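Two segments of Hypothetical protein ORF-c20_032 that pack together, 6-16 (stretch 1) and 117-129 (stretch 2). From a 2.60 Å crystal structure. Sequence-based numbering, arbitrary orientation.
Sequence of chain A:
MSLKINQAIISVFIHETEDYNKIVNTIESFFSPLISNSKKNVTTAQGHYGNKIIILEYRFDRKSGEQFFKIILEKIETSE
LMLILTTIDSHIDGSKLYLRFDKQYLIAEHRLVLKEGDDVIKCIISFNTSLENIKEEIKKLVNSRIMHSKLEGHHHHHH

Stretch 1 6-16: NQAIISVFIHE
Stretch 2 117-129: GDDVIKCIISFNT

Two neighbouring antiparallel strands make this contact. Residues 7-14 and 121-126 are extended, their N-to-C directions lie at 158° and their axes approach to 4.7 Å. The register pairs Ala8 with Ile125, Ile9 with Ile124, Ile10 with Cys123 and Ser11 with Lys122. Backbone angles stay in the beta region throughout, from -142/144 at Ala8, -138/139 at Ile9, -110/135 at Ile10 and -144/128 at Ser11 to -89/127 at Lys122, -117/111 at Cys123, -108/116 at Ile124 and -105/139 at Ile125. Together the segments bury 739 Å².

Backbone hydrogen bonds fix this register. Ile9 and Ile124 exchange a reciprocal pair, Ile9 N to Ile124 O at 2.9 Å and Ile124 N to Ile9 O at 2.8 Å. Two residues along, Ser11 N donates to Lys122 O at 2.8 Å and Lys122 N to Ser11 O at 2.9 Å. Toward the start of the first strand, Ser126 N reaches Gln7 O at 2.9 Å. Between these rungs lie the non-hydrogen-bonded pairs, whose CA atoms draw in to 4.5 Å for Ala8 and Ile125 and 4.6 Å for Ile10 and Cys123, against 5.1 Å for the CA atoms of Ile9 and Ile124. Here alpha hydrogens point across the gap, giving CA-H...O contacts from Ala8 CA to Ile124 O (3.3 Å), Ile10 CA to Lys122 O (3.2 Å) and Cys123 CA to Ile9 O (3.3 Å).

Side chains alternate between the two faces. Ala8, Ile10, Cys123 and Ile125 share a buried face, where apolar groups can pack without leaving polar atoms unsatisfied. Ile10 (m, t) places CG2 4.1 Å from CG2 of Ile121 (m, t) and CG1 4.3 Å from SG of Cys123 (m). Val12, with chi1 between wells at -126°, brings CG1 to 3.6 Å from Ile121 CG1 and to 3.1 Å from Val120 O, a tight fit. Ile125 adopts m, p, while Ala8 adds only a methyl to this face.

Ile9, Ser11, Lys122 and Ile124 occupy the other face, which is partly exposed and accordingly mixed in character. Ile9 and Ile124 are both m, t, and their beta-branched side chains suit extended backbone. Ser11 (t) is small beside Lys122, with Ser11 CB 4.4 Å from Lys122 CB. The long Lys122 chain (t, t, m, t) carries its charge away from the backbone to a salt bridge within its own segment, Lys122 NZ to Asp118 OD1 at 2.8 Å.

Polar and aromatic groups flank the paired core. Asn6 (t) crowds Ser126, its CB 3.0 Å from Ser126 O. At the other end, Phe13 (m, chi2 -59°) brings CD2 to 3.8 Å from Asp118 O, obliquely to the ring. His15 (m, chi2 -86°) presents its ring edge to Asp119 (t), with His15 NE2 3.7 Å from Asp119 OD1; this is proximity rather than a hydrogen bond, and Asp119 OD1 is bonded elsewhere in the structure.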

# COMPACT_ATOMS: atom_id res chain seq x y z
N ASN A 6 -8.92 4.97 10.81
CA ASN A 6 -10.06 5.64 10.13
C ASN A 6 -10.45 4.91 8.84
O ASN A 6 -11.63 4.75 8.53
CB ASN A 6 -9.69 7.09 9.81
CG ASN A 6 -10.90 8.02 9.76
OD1 ASN A 6 -11.51 8.32 10.79
ND2 ASN A 6 -11.24 8.48 8.55
N GLN A 7 -9.44 4.47 8.09
CA GLN A 7 -9.64 3.76 6.81
C GLN A 7 -8.32 3.56 6.05
O GLN A 7 -7.41 4.39 6.13
CB GLN A 7 -10.61 4.55 5.93
CG GLN A 7 -10.67 4.09 4.49
CD GLN A 7 -11.65 4.91 3.66
OE1 GLN A 7 -11.77 6.13 3.83
NE2 GLN A 7 -12.35 4.25 2.74
N ALA A 8 -8.22 2.46 5.32
CA ALA A 8 -7.02 2.16 4.53
C ALA A 8 -7.40 1.51 3.19
O ALA A 8 -8.35 0.72 3.11
CB ALA A 8 -6.09 1.25 5.31
N ILE A 9 -6.66 1.84 2.14
CA ILE A 9 -6.95 1.29 0.83
C ILE A 9 -5.70 0.87 0.07
O ILE A 9 -4.69 1.56 0.10
CB ILE A 9 -7.71 2.30 -0.03
CG1 ILE A 9 -9.14 2.45 0.50
CG2 ILE A 9 -7.73 1.84 -1.48
CD1 ILE A 9 -9.95 3.47 -0.25
N ILE A 10 -5.79 -0.27 -0.59
CA ILE A 10 -4.70 -0.75 -1.42
C ILE A 10 -5.22 -0.62 -2.85
O ILE A 10 -6.36 -0.96 -3.13
CB ILE A 10 -4.38 -2.22 -1.14
CG1 ILE A 10 -3.80 -2.36 0.26
CG2 ILE A 10 -3.40 -2.75 -2.20
CD1 ILE A 10 -3.37 -3.75 0.60
N SER A 11 -4.39 -0.10 -3.76
CA SER A 11 -4.81 0.07 -5.14
C SER A 11 -3.66 -0.19 -6.09
O SER A 11 -2.58 0.39 -5.95
CB SER A 11 -5.34 1.49 -5.36
OG SER A 11 -5.73 1.71 -6.72
N VAL A 12 -3.90 -1.05 -7.07
CA VAL A 12 -2.87 -1.36 -8.06
C VAL A 12 -3.49 -1.52 -9.43
O VAL A 12 -4.59 -2.03 -9.56
CB VAL A 12 -2.13 -2.68 -7.76
CG1 VAL A 12 -0.63 -2.42 -7.72
CG2 VAL A 12 -2.62 -3.30 -6.47
N PHE A 13 -2.77 -1.06 -10.45
CA PHE A 13 -3.21 -1.19 -11.83
C PHE A 13 -2.33 -2.31 -12.37
O PHE A 13 -1.12 -2.20 -12.34
CB PHE A 13 -2.93 0.08 -12.63
CG PHE A 13 -3.65 1.29 -12.12
CD1 PHE A 13 -5.04 1.31 -12.05
CD2 PHE A 13 -2.94 2.43 -11.72
CE1 PHE A 13 -5.72 2.45 -11.58
CE2 PHE A 13 -3.61 3.57 -11.25
CZ PHE A 13 -5.00 3.58 -11.18
N ILE A 14 -2.93 -3.38 -12.86
CA ILE A 14 -2.14 -4.47 -13.41
C ILE A 14 -2.31 -4.51 -14.92
O ILE A 14 -3.42 -4.43 -15.42
CB ILE A 14 -2.54 -5.80 -12.81
CG1 ILE A 14 -2.34 -5.73 -11.29
CG2 ILE A 14 -1.70 -6.92 -13.43
CD1 ILE A 14 -2.94 -6.88 -10.52
N HIS A 15 -1.18 -4.65 -15.61
CA HIS A 15 -1.14 -4.68 -17.07
C HIS A 15 -1.13 -6.07 -17.69
O HIS A 15 -0.92 -7.07 -17.00
CB HIS A 15 0.08 -3.91 -17.54
CG HIS A 15 0.08 -2.47 -17.14
ND1 HIS A 15 -0.54 -1.49 -17.89
CD2 HIS A 15 0.59 -1.84 -16.06
CE1 HIS A 15 -0.41 -0.32 -17.29
NE2 HIS A 15 0.27 -0.51 -16.17
N GLU A 16 -1.34 -6.13 -19.00
CA GLU A 16 -1.36 -7.40 -19.71
C GLU A 16 -0.06 -8.19 -19.51
O GLU A 16 -0.09 -9.39 -19.21
CB GLU A 16 -1.60 -7.15 -21.20
CG GLU A 16 -3.06 -6.87 -21.55
CD GLU A 16 -3.22 -6.26 -22.93
OE1 GLU A 16 -4.38 -6.07 -23.37
OE2 GLU A 16 -2.18 -5.98 -23.56
N GLY A 117 5.45 7.58 -8.62
CA GLY A 117 4.49 7.37 -9.68
C GLY A 117 3.25 6.61 -9.24
O GLY A 117 3.06 6.34 -8.05
N ASP A 118 2.42 6.26 -10.22
CA ASP A 118 1.20 5.53 -9.94
C ASP A 118 1.25 4.06 -10.33
O ASP A 118 0.36 3.29 -9.98
CB ASP A 118 0.03 6.22 -10.63
CG ASP A 118 -0.21 7.60 -10.07
OD1 ASP A 118 -0.48 7.70 -8.85
OD2 ASP A 118 -0.12 8.58 -10.84
N ASP A 119 2.31 3.67 -11.04
CA ASP A 119 2.49 2.28 -11.44
C ASP A 119 3.21 1.60 -10.28
O ASP A 119 4.36 1.16 -10.39
CB ASP A 119 3.33 2.20 -12.71
CG ASP A 119 3.56 0.78 -13.18
OD1 ASP A 119 2.57 0.04 -13.35
OD2 ASP A 119 4.73 0.40 -13.37
N VAL A 120 2.49 1.51 -9.16
CA VAL A 120 2.99 0.93 -7.92
C VAL A 120 1.84 0.30 -7.15
O VAL A 120 0.69 0.38 -7.56
CB VAL A 120 3.57 2.04 -7.02
CG1 VAL A 120 4.75 2.70 -7.70
CG2 VAL A 120 2.47 3.08 -6.73
N ILE A 121 2.15 -0.33 -6.03
CA ILE A 121 1.11 -0.90 -5.16
C ILE A 121 0.86 0.27 -4.21
O ILE A 121 1.67 0.53 -3.33
CB ILE A 121 1.61 -2.09 -4.34
CG1 ILE A 121 1.87 -3.29 -5.26
CG2 ILE A 121 0.57 -2.45 -3.28
CD1 ILE A 121 2.53 -4.46 -4.56
N LYS A 122 -0.25 0.96 -4.40
CA LYS A 122 -0.55 2.13 -3.59
C LYS A 122 -1.33 1.86 -2.30
O LYS A 122 -2.39 1.24 -2.31
CB LYS A 122 -1.31 3.13 -4.46
CG LYS A 122 -1.29 4.54 -3.95
CD LYS A 122 -2.05 5.45 -4.88
CE LYS A 122 -1.38 5.53 -6.24
NZ LYS A 122 -2.23 6.24 -7.24
N CYS A 123 -0.79 2.35 -1.19
CA CYS A 123 -1.45 2.19 0.10
C CYS A 123 -1.81 3.55 0.65
O CYS A 123 -0.94 4.33 1.02
CB CYS A 123 -0.53 1.47 1.07
SG CYS A 123 -0.08 -0.18 0.53
N ILE A 124 -3.10 3.84 0.71
CA ILE A 124 -3.59 5.12 1.19
C ILE A 124 -4.24 5.01 2.55
O ILE A 124 -5.26 4.34 2.70
CB ILE A 124 -4.64 5.71 0.21
CG1 ILE A 124 -4.01 5.85 -1.18
CG2 ILE A 124 -5.16 7.05 0.73
CD1 ILE A 124 -5.00 6.13 -2.27
N ILE A 125 -3.65 5.68 3.54
CA ILE A 125 -4.16 5.68 4.90
C ILE A 125 -4.85 7.01 5.21
O ILE A 125 -4.37 8.07 4.84
CB ILE A 125 -3.04 5.45 5.93
CG1 ILE A 125 -2.45 4.05 5.78
CG2 ILE A 125 -3.59 5.62 7.34
CD1 ILE A 125 -1.61 3.88 4.57
N SER A 126 -5.98 6.94 5.91
CA SER A 126 -6.71 8.15 6.26
C SER A 126 -6.68 8.33 7.78
O SER A 126 -7.05 7.44 8.53
CB SER A 126 -8.15 8.04 5.78
OG SER A 126 -8.19 7.44 4.50
N PHE A 127 -6.21 9.50 8.21
CA PHE A 127 -6.13 9.81 9.62
C PHE A 127 -7.16 10.88 9.92
O PHE A 127 -7.65 11.55 9.02
CB PHE A 127 -4.73 10.36 9.96
CG PHE A 127 -3.63 9.36 9.79
CD1 PHE A 127 -3.34 8.44 10.79
CD2 PHE A 127 -2.88 9.32 8.62
CE1 PHE A 127 -2.32 7.50 10.63
CE2 PHE A 127 -1.86 8.38 8.45
CZ PHE A 127 -1.58 7.47 9.46
N ASN A 128 -7.50 11.04 11.19
CA ASN A 128 -8.44 12.08 11.57
C ASN A 128 -7.76 12.82 12.70
O ASN A 128 -8.38 13.14 13.72
CB ASN A 128 -9.77 11.49 12.03
CG ASN A 128 -10.90 12.49 11.92
OD1 ASN A 128 -11.06 13.15 10.88
ND2 ASN A 128 -11.69 12.63 12.97
N THR A 129 -6.47 13.10 12.50
CA THR A 129 -5.65 13.78 13.50
C THR A 129 -4.57 14.72 12.96
O THR A 129 -4.06 15.56 13.71
CB THR A 129 -4.98 12.73 14.41
OG1 THR A 129 -3.95 13.36 15.19
CG2 THR A 129 -4.38 11.60 13.58